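Local coordinates for SorB (Sorangium cellulosum, PDB 6B2V), which serves as the pyran synthase domain in module nine of the trans-acyltransferase polyketide assembly line that makes the antibiotic sorangicin, at residues L107-Y116 and A126-E134; V213-Q224 and A249-A257. One frame throughout, in Å; residues are numbered along the deposited sequence.

In the fold
Followed from the N terminus, the chain enters contact 1 at the end of strand 101-110, turns into strand 113-120 and comes straight back along strand 123-132, so 107-116 with 126-134 closes a short beta hairpin in the predicted N-terminal hotdog fold. Only after that does contact 2 open: helix 207-225 meets strand 250-255, closing a longer loop that includes strand 232-241, in the predicted C-terminal hotdog fold. The contacts follow in series and neither nest nor cross. They lie on opposite sides of the chain's centre; the centres of contact 1 and contact 2 are about 26 Å apart. One joins neighbouring strands by backbone bonds, the other packs a helix on one strand through side chains.

Contact 1 (L107-Y116 and A126-E134); sequences LSDAESGRAY and ARGLLVFDE
Arg-114 and Leu-130 exchange two backbone hydrogen bonds across an antiparallel strand pair, and Tyr-116 and Gly-128 do the same two residues further along. A fifth bond, Phe-132 N to Ser-112 O (3.0 Å), extends the pairing to the turn.

Aromatic rings lie flat against glycines. Gly-113 CA sits over the centre of the Phe-132 ring, 3.5 Å from its centroid, a CH-pi contact at a backbone conformation that calls for glycine. Tyr-116, its CG between backbone N and carbonyl carbon (chi1 70°), folds its ring over Gly-128, with Gly-128 N over the ring centre. A water bridges Tyr-116 OH, at 2.8 Å, and Arg-127 O.

Charge gathers at Arg-114, whose chain bends at chi2 (-77°). One guanidinium face meets Phe-132, NH1 lying 3.6 Å from CZ; Asp-109 OD1 lies over the opposite face as an ion pair without a directed N-H. NH1 also donates to Gly-113 O from above its carbonyl plane.

Among apolar groups, Leu-107 CD2 reaches Leu-130 CD1 at 3.6 Å. Leu-130 and Tyr-116 also touch helix 64-77, the packing of a hotdog fold, in which an antiparallel sheet wraps a central helix.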
loop_
_atom_site.group_PDB
_atom_site.type_symbol
_atom_site.label_atom_id
_atom_site.label_comp_id
_atom_site.label_asym_id
_atom_site.label_seq_id
_atom_site.Cartn_x
_atom_site.Cartn_y
_atom_site.Cartn_z
ATOM N N LEU A 107 7.104 -17.273 4.960
ATOM C CA LEU A 107 7.501 -16.548 6.132
ATOM C C LEU A 107 8.644 -17.262 6.803
ATOM O O LEU A 107 8.554 -18.404 6.986
ATOM C CB LEU A 107 6.355 -16.509 7.112
ATOM C CG LEU A 107 5.031 -15.951 6.607
ATOM C CD1 LEU A 107 3.984 -16.007 7.715
ATOM C CD2 LEU A 107 5.244 -14.524 6.163
ATOM N N SER A 108 9.686 -16.555 7.148
ATOM C CA SER A 108 10.848 -17.118 7.804
ATOM C C SER A 108 11.262 -16.280 9.010
ATOM O O SER A 108 10.996 -15.141 9.073
ATOM C CB SER A 108 11.981 -17.213 6.833
ATOM O OG SER A 108 12.321 -15.959 6.344
ATOM N N ASP A 109 11.938 -16.892 9.966
ATOM C CA ASP A 109 12.307 -16.191 11.169
ATOM C C ASP A 109 13.263 -15.052 10.905
ATOM O O ASP A 109 14.135 -15.160 10.142
ATOM C CB ASP A 109 12.931 -17.161 12.188
ATOM C CG ASP A 109 11.926 -18.105 12.809
ATOM O OD1 ASP A 109 10.812 -18.307 12.288
ATOM O OD2 ASP A 109 12.284 -18.715 13.827
ATOM N N ALA A 110 13.013 -13.924 11.543
ATOM C CA ALA A 110 13.817 -12.708 11.481
ATOM C C ALA A 110 13.745 -11.985 12.819
ATOM O O ALA A 110 12.885 -12.231 13.612
ATOM C CB ALA A 110 13.368 -11.765 10.382
ATOM N N GLU A 111 14.666 -11.066 13.026
ATOM C CA GLU A 111 14.738 -10.307 14.272
ATOM C C GLU A 111 13.499 -9.483 14.484
ATOM O O GLU A 111 13.000 -9.444 15.550
ATOM C CB GLU A 111 15.993 -9.448 14.314
ATOM C CG GLU A 111 16.085 -8.360 15.384
ATOM C CD GLU A 111 17.520 -8.028 15.755
ATOM O OE1 GLU A 111 18.391 -8.255 14.924
ATOM O OE2 GLU A 111 17.779 -7.550 16.859
ATOM N N SER A 112 13.009 -8.845 13.460
ATOM C CA SER A 112 11.795 -8.081 13.602
ATOM C C SER A 112 10.552 -8.928 13.866
ATOM O O SER A 112 9.555 -8.419 14.314
ATOM C CB SER A 112 11.546 -7.288 12.339
ATOM O OG SER A 112 12.395 -6.189 12.291
ATOM N N GLY A 113 10.587 -10.151 13.398
ATOM C CA GLY A 113 9.453 -11.015 13.456
ATOM C C GLY A 113 9.617 -12.063 12.374
ATOM O O GLY A 113 10.010 -13.158 12.615
ATOM N N ARG A 114 9.179 -11.723 11.173
ATOM C CA ARG A 114 9.334 -12.617 10.052
ATOM C C ARG A 114 9.688 -11.922 8.777
ATOM O O ARG A 114 9.235 -10.866 8.526
ATOM C CB ARG A 114 8.050 -13.341 9.711
ATOM C CG ARG A 114 7.465 -14.223 10.760
ATOM C CD ARG A 114 8.210 -15.537 10.846
ATOM N NE ARG A 114 7.581 -16.408 11.815
ATOM C CZ ARG A 114 7.896 -16.455 13.103
ATOM N NH1 ARG A 114 8.857 -15.745 13.607
ATOM N NH2 ARG A 114 7.261 -17.273 13.876
ATOM N N ALA A 115 10.549 -12.537 8.014
ATOM C CA ALA A 115 10.774 -12.068 6.675
ATOM C C ALA A 115 9.711 -12.722 5.781
ATOM O O ALA A 115 9.302 -13.804 6.018
ATOM C CB ALA A 115 12.163 -12.431 6.191
ATOM N N TYR A 116 9.270 -12.028 4.759
ATOM C CA TYR A 116 8.363 -12.613 3.821
ATOM C C TYR A 116 8.873 -12.443 2.378
ATOM O O TYR A 116 9.567 -11.544 2.113
ATOM C CB TYR A 116 6.933 -11.993 3.915
ATOM C CG TYR A 116 6.763 -10.578 3.442
ATOM C CD1 TYR A 116 6.520 -10.305 2.129
ATOM C CD2 TYR A 116 6.812 -9.536 4.309
ATOM C CE1 TYR A 116 6.349 -9.016 1.688
ATOM C CE2 TYR A 116 6.650 -8.256 3.890
ATOM C CZ TYR A 116 6.414 -7.991 2.587
ATOM O OH TYR A 116 6.279 -6.694 2.218
ATOM N N ALA A 126 7.476 -9.663 -4.374
ATOM C CA ALA A 126 7.601 -8.809 -3.250
ATOM C C ALA A 126 8.316 -9.488 -2.098
ATOM O O ALA A 126 8.258 -10.644 -1.972
ATOM C CB ALA A 126 6.210 -8.379 -2.798
ATOM N N ARG A 127 8.936 -8.692 -1.266
ATOM C CA ARG A 127 9.549 -9.138 -0.051
ATOM C C ARG A 127 9.577 -8.025 0.970
ATOM O O ARG A 127 9.393 -6.902 0.685
ATOM C CB ARG A 127 10.952 -9.656 -0.280
ATOM C CG ARG A 127 11.963 -8.573 -0.449
ATOM C CD ARG A 127 13.350 -9.103 -0.576
ATOM N NE ARG A 127 14.309 -8.092 -0.232
ATOM C CZ ARG A 127 15.484 -8.001 -0.808
ATOM N NH1 ARG A 127 15.770 -8.873 -1.747
ATOM N NH2 ARG A 127 16.320 -7.056 -0.463
ATOM N N GLY A 128 9.789 -8.406 2.193
ATOM C CA GLY A 128 9.866 -7.465 3.257
ATOM C C GLY A 128 9.940 -8.116 4.616
ATOM O O GLY A 128 10.114 -9.279 4.701
ATOM N N LEU A 129 9.733 -7.301 5.639
ATOM C CA LEU A 129 9.796 -7.766 7.006
ATOM C C LEU A 129 8.502 -7.491 7.752
ATOM O O LEU A 129 8.068 -6.418 7.760
ATOM C CB LEU A 129 10.884 -7.032 7.761
ATOM C CG LEU A 129 12.330 -7.158 7.324
ATOM C CD1 LEU A 129 13.193 -6.176 8.087
ATOM C CD2 LEU A 129 12.839 -8.560 7.545
ATOM N N LEU A 130 7.942 -8.499 8.369
ATOM C CA LEU A 130 6.781 -8.333 9.199
ATOM C C LEU A 130 7.259 -8.122 10.627
ATOM O O LEU A 130 7.959 -8.935 11.140
ATOM C CB LEU A 130 5.893 -9.559 9.097
ATOM C CG LEU A 130 5.136 -9.755 7.802
ATOM C CD1 LEU A 130 5.014 -11.203 7.463
ATOM C CD2 LEU A 130 3.739 -9.189 7.848
ATOM N N VAL A 131 6.859 -7.010 11.226
ATOM C CA VAL A 131 7.265 -6.634 12.551
ATOM C C VAL A 131 6.181 -7.008 13.549
ATOM O O VAL A 131 5.069 -6.598 13.427
ATOM C CB VAL A 131 7.441 -5.124 12.622
ATOM C CG1 VAL A 131 7.899 -4.693 13.993
ATOM C CG2 VAL A 131 8.391 -4.643 11.533
ATOM N N PHE A 132 6.594 -7.799 14.511
ATOM C CA PHE A 132 5.730 -8.303 15.521
ATOM C C PHE A 132 5.441 -7.248 16.547
ATOM O O PHE A 132 6.131 -6.320 16.716
ATOM C CB PHE A 132 6.416 -9.469 16.230
ATOM C CG PHE A 132 6.372 -10.783 15.494
ATOM C CD1 PHE A 132 5.846 -10.898 14.255
ATOM C CD2 PHE A 132 6.903 -11.907 16.068
ATOM C CE1 PHE A 132 5.824 -12.094 13.607
ATOM C CE2 PHE A 132 6.873 -13.114 15.449
ATOM C CZ PHE A 132 6.330 -13.214 14.212
ATOM N N ASP A 133 4.357 -7.461 17.254
ATOM C CA ASP A 133 3.980 -6.615 18.346
ATOM C C ASP A 133 4.959 -6.780 19.526
ATOM O O ASP A 133 5.033 -5.921 20.326
ATOM C CB ASP A 133 2.557 -6.892 18.792
ATOM C CG ASP A 133 1.556 -6.222 17.954
ATOM O OD1 ASP A 133 1.699 -5.081 17.607
ATOM O OD2 ASP A 133 0.561 -6.828 17.658
ATOM N N GLU A 134 5.619 -7.921 19.625
ATOM C CA GLU A 134 6.577 -8.234 20.715
ATOM C C GLU A 134 7.963 -8.609 20.195
ATOM O O GLU A 134 8.071 -9.400 19.307
ATOM C CB GLU A 134 6.111 -9.338 21.646
ATOM C CG GLU A 134 4.919 -9.009 22.485
ATOM C CD GLU A 134 5.095 -7.832 23.403
ATOM O OE1 GLU A 134 6.187 -7.476 23.727
ATOM O OE2 GLU A 134 4.113 -7.266 23.822
HETATM O O HOH W 1 6.573 -5.856 -0.481
#

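Contact 2 (V213-Q224 and A249-A257); sequences VLVPAIFLSLIQ and AYVHARRAA
Val-251 and Ala-253 turn their side chains toward Val-213, Pro-216, Ala-217 and Leu-220, where helix 207-225 rides on strand 250-255 as the long helix of a hotdog fold rides on its sheet. The two segment axes approach to 7.6 Å.

At the N-terminal end, Val-251 CG1 presses against Pro-216 CG at 3.8 Å, the two side chains crossing at about a right angle, and also comes within 3.4 Å of Val-213 O. Its other branch, CG2, meets Val-213 CA. Next along, Ala-253 CB faces Ala-217 CA at 3.9 Å; with methyls as the side chains here, the backbones approach closely, CA to CA 5.3 Å. Leu-220 follows, laying CD2 over the backbone of the strand, 3.5 Å from Ala-253 O.

The far end is polar. Arg-255 sends CG opposite its backbone N (chi1 -178°) and then bends at chi2, which folds its chain past Gln-224 OE1. With amide and guanidinium planes 89° apart, Arg-255 NH2 donates to Gln-224 OE1 at 3.0 Å, from 55° above the carbonyl plane.

Further side chains flank the apolar row: Phe-283 and Leu-286 of strand 279-289 touch Val-213 and Ala-217, and Val-270 packs beside Val-251. Outside partners help fix the polar pair. Arg-255 NH1 forms a salt bridge to Asp-259, Gln-224 NE2 bonds to Asp-185 O, and Gln-224 OE1 is also hydrogen-bonded to the hydroxyl OH of Tyr-268.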
loop_
_atom_site.group_PDB
_atom_site.type_symbol
_atom_site.label_atom_id
_atom_site.label_comp_id
_atom_site.label_asym_id
_atom_site.label_seq_id
_atom_site.Cartn_x
_atom_site.Cartn_y
_atom_site.Cartn_z
ATOM N N VAL A 213 -4.614 5.681 -0.637
ATOM C CA VAL A 213 -3.563 6.289 0.159
ATOM C C VAL A 213 -2.276 6.596 -0.644
ATOM O O VAL A 213 -1.647 7.577 -0.477
ATOM C CB VAL A 213 -3.214 5.412 1.376
ATOM C CG1 VAL A 213 -2.168 6.054 2.235
ATOM C CG2 VAL A 213 -4.421 5.106 2.206
ATOM N N LEU A 214 -1.916 5.652 -1.480
ATOM C CA LEU A 214 -0.725 5.805 -2.299
ATOM C C LEU A 214 -0.790 6.798 -3.454
ATOM O O LEU A 214 0.163 7.390 -3.777
ATOM C CB LEU A 214 -0.190 4.452 -2.807
ATOM C CG LEU A 214 0.193 3.424 -1.719
ATOM C CD1 LEU A 214 0.976 2.274 -2.297
ATOM C CD2 LEU A 214 0.920 4.035 -0.545
ATOM N N VAL A 215 -1.969 6.953 -4.032
ATOM C CA VAL A 215 -2.100 7.805 -5.207
ATOM C C VAL A 215 -1.658 9.232 -4.977
ATOM O O VAL A 215 -1.015 9.777 -5.807
ATOM C CB VAL A 215 -3.534 7.697 -5.842
ATOM C CG1 VAL A 215 -3.898 8.886 -6.721
ATOM C CG2 VAL A 215 -3.592 6.477 -6.685
ATOM N N PRO A 216 -1.999 9.827 -3.855
ATOM C CA PRO A 216 -1.566 11.199 -3.632
ATOM C C PRO A 216 -0.042 11.347 -3.552
ATOM O O PRO A 216 0.451 12.345 -3.930
ATOM C CB PRO A 216 -2.288 11.588 -2.337
ATOM C CG PRO A 216 -3.492 10.800 -2.421
ATOM C CD PRO A 216 -3.056 9.464 -2.915
ATOM N N ALA A 217 0.634 10.367 -2.953
ATOM C CA ALA A 217 2.088 10.359 -2.884
ATOM C C ALA A 217 2.733 10.193 -4.262
ATOM O O ALA A 217 3.693 10.799 -4.537
ATOM C CB ALA A 217 2.570 9.270 -1.927
ATOM N N ILE A 218 2.176 9.301 -5.050
ATOM C CA ILE A 218 2.673 9.108 -6.382
ATOM C C ILE A 218 2.440 10.354 -7.247
ATOM O O ILE A 218 3.292 10.763 -7.949
ATOM C CB ILE A 218 2.072 7.865 -7.012
ATOM C CG1 ILE A 218 2.586 6.655 -6.298
ATOM C CG2 ILE A 218 2.394 7.805 -8.491
ATOM C CD1 ILE A 218 1.760 5.430 -6.518
ATOM N N PHE A 219 1.286 10.967 -7.082
ATOM C CA PHE A 219 0.991 12.185 -7.782
ATOM C C PHE A 219 2.036 13.258 -7.412
ATOM O O PHE A 219 2.542 13.917 -8.254
ATOM C CB PHE A 219 -0.464 12.616 -7.443
ATOM C CG PHE A 219 -0.837 13.972 -7.924
ATOM C CD1 PHE A 219 -0.587 15.045 -7.158
ATOM C CD2 PHE A 219 -1.394 14.140 -9.133
ATOM C CE1 PHE A 219 -0.890 16.301 -7.585
ATOM C CE2 PHE A 219 -1.731 15.399 -9.575
ATOM C CZ PHE A 219 -1.471 16.468 -8.799
ATOM N N LEU A 220 2.379 13.367 -6.149
ATOM C CA LEU A 220 3.371 14.307 -5.713
ATOM C C LEU A 220 4.747 14.018 -6.337
ATOM O O LEU A 220 5.439 14.889 -6.722
ATOM C CB LEU A 220 3.467 14.298 -4.191
ATOM C CG LEU A 220 3.932 15.478 -3.420
ATOM C CD1 LEU A 220 3.249 16.744 -3.892
ATOM C CD2 LEU A 220 3.573 15.197 -1.984
ATOM N N SER A 221 5.083 12.735 -6.432
ATOM C CA SER A 221 6.358 12.322 -7.004
ATOM C C SER A 221 6.435 12.792 -8.426
ATOM O O SER A 221 7.409 13.274 -8.818
ATOM C CB SER A 221 6.519 10.777 -6.943
ATOM O OG SER A 221 7.794 10.331 -7.362
ATOM N N LEU A 222 5.363 12.626 -9.158
ATOM C CA LEU A 222 5.300 13.085 -10.544
ATOM C C LEU A 222 5.393 14.607 -10.701
ATOM O O LEU A 222 6.180 15.106 -11.448
ATOM C CB LEU A 222 4.041 12.563 -11.224
ATOM C CG LEU A 222 4.047 11.052 -11.409
ATOM C CD1 LEU A 222 2.677 10.639 -11.886
ATOM C CD2 LEU A 222 5.076 10.625 -12.397
ATOM N N ILE A 223 4.584 15.280 -9.773
ATOM C CA ILE A 223 4.659 16.687 -10.129
ATOM C C ILE A 223 5.945 17.329 -9.615
ATOM O O ILE A 223 6.570 18.120 -10.321
ATOM C CB ILE A 223 3.452 17.473 -9.583
ATOM C CG1 ILE A 223 3.426 17.415 -8.054
ATOM C CG2 ILE A 223 2.156 16.929 -10.164
ATOM C CD1 ILE A 223 3.977 18.657 -7.388
ATOM N N GLN A 224 6.633 16.771 -8.648
ATOM C CA GLN A 224 7.919 17.264 -8.295
ATOM C C GLN A 224 8.975 17.075 -9.352
ATOM O O GLN A 224 9.888 17.823 -9.417
ATOM C CB GLN A 224 8.384 16.721 -6.959
ATOM C CG GLN A 224 7.600 17.251 -5.767
ATOM C CD GLN A 224 8.363 17.157 -4.466
ATOM O OE1 GLN A 224 8.702 16.126 -4.062
ATOM N NE2 GLN A 224 8.651 18.266 -3.877
ATOM N N ALA A 249 -10.534 9.451 6.344
ATOM C CA ALA A 249 -11.125 10.643 5.829
ATOM C C ALA A 249 -10.175 11.520 5.009
ATOM O O ALA A 249 -10.642 12.248 4.190
ATOM C CB ALA A 249 -11.733 11.455 6.945
ATOM N N TYR A 250 -8.879 11.449 5.294
ATOM C CA TYR A 250 -7.900 12.235 4.552
ATOM C C TYR A 250 -6.612 11.459 4.352
ATOM O O TYR A 250 -6.283 10.652 5.135
ATOM C CB TYR A 250 -7.525 13.545 5.300
ATOM C CG TYR A 250 -8.605 14.565 5.346
ATOM C CD1 TYR A 250 -8.750 15.410 4.315
ATOM C CD2 TYR A 250 -9.468 14.674 6.388
ATOM C CE1 TYR A 250 -9.717 16.348 4.289
ATOM C CE2 TYR A 250 -10.486 15.634 6.360
ATOM C CZ TYR A 250 -10.586 16.443 5.282
ATOM O OH TYR A 250 -11.506 17.481 5.141
ATOM N N VAL A 251 -5.897 11.777 3.288
ATOM C CA VAL A 251 -4.589 11.224 2.998
ATOM C C VAL A 251 -3.648 12.452 2.892
ATOM O O VAL A 251 -3.911 13.323 2.167
ATOM C CB VAL A 251 -4.600 10.434 1.699
ATOM C CG1 VAL A 251 -3.209 10.004 1.309
ATOM C CG2 VAL A 251 -5.450 9.201 1.819
ATOM N N HIS A 252 -2.571 12.418 3.656
ATOM C CA HIS A 252 -1.574 13.456 3.762
ATOM C C HIS A 252 -0.225 12.911 3.355
ATOM O O HIS A 252 0.333 12.179 4.038
ATOM C CB HIS A 252 -1.507 13.949 5.198
ATOM C CG HIS A 252 -0.546 15.081 5.410
ATOM N ND1 HIS A 252 0.230 15.205 6.532
ATOM C CD2 HIS A 252 -0.218 16.117 4.614
ATOM C CE1 HIS A 252 0.987 16.275 6.412
ATOM N NE2 HIS A 252 0.697 16.870 5.273
ATOM N N ALA A 253 0.236 13.383 2.215
ATOM C CA ALA A 253 1.501 13.005 1.624
ATOM C C ALA A 253 2.456 14.176 1.491
ATOM O O ALA A 253 2.074 15.242 1.185
ATOM C CB ALA A 253 1.259 12.506 0.206
ATOM N N ARG A 254 3.806 13.892 1.305
ATOM C CA ARG A 254 4.807 14.858 1.675
ATOM C C ARG A 254 6.185 14.232 1.517
ATOM O O ARG A 254 6.349 13.084 1.558
ATOM C CB ARG A 254 4.617 15.353 3.144
ATOM C CG ARG A 254 4.761 14.293 4.191
ATOM C CD ARG A 254 4.471 14.805 5.604
ATOM N NE ARG A 254 4.672 13.748 6.575
ATOM C CZ ARG A 254 3.780 12.838 6.866
ATOM N NH1 ARG A 254 4.077 11.877 7.727
ATOM N NH2 ARG A 254 2.622 12.875 6.268
ATOM N N ARG A 255 6.948 15.046 0.743
ATOM C CA ARG A 255 8.286 14.612 0.472
ATOM C C ARG A 255 8.921 14.308 1.830
ATOM O O ARG A 255 8.777 15.051 2.731
ATOM C CB ARG A 255 9.058 15.680 -0.329
ATOM C CG ARG A 255 10.488 15.348 -0.745
ATOM C CD ARG A 255 10.586 14.258 -1.787
ATOM N NE ARG A 255 11.924 14.098 -2.374
ATOM C CZ ARG A 255 12.386 14.806 -3.374
ATOM N NH1 ARG A 255 13.600 14.591 -3.796
ATOM N NH2 ARG A 255 11.673 15.735 -3.949
ATOM N N ALA A 256 9.662 13.212 1.892
ATOM C CA ALA A 256 10.345 12.816 3.087
ATOM C C ALA A 256 11.538 13.712 3.361
ATOM O O ALA A 256 11.962 14.444 2.546
ATOM C CB ALA A 256 10.786 11.381 2.972
ATOM N N ALA A 257 12.039 13.593 4.576
ATOM C CA ALA A 257 13.213 14.350 4.977
ATOM C C ALA A 257 14.416 14.007 4.125
ATOM O O ALA A 257 15.166 14.872 3.781
ATOM C CB ALA A 257 13.505 14.130 6.436
#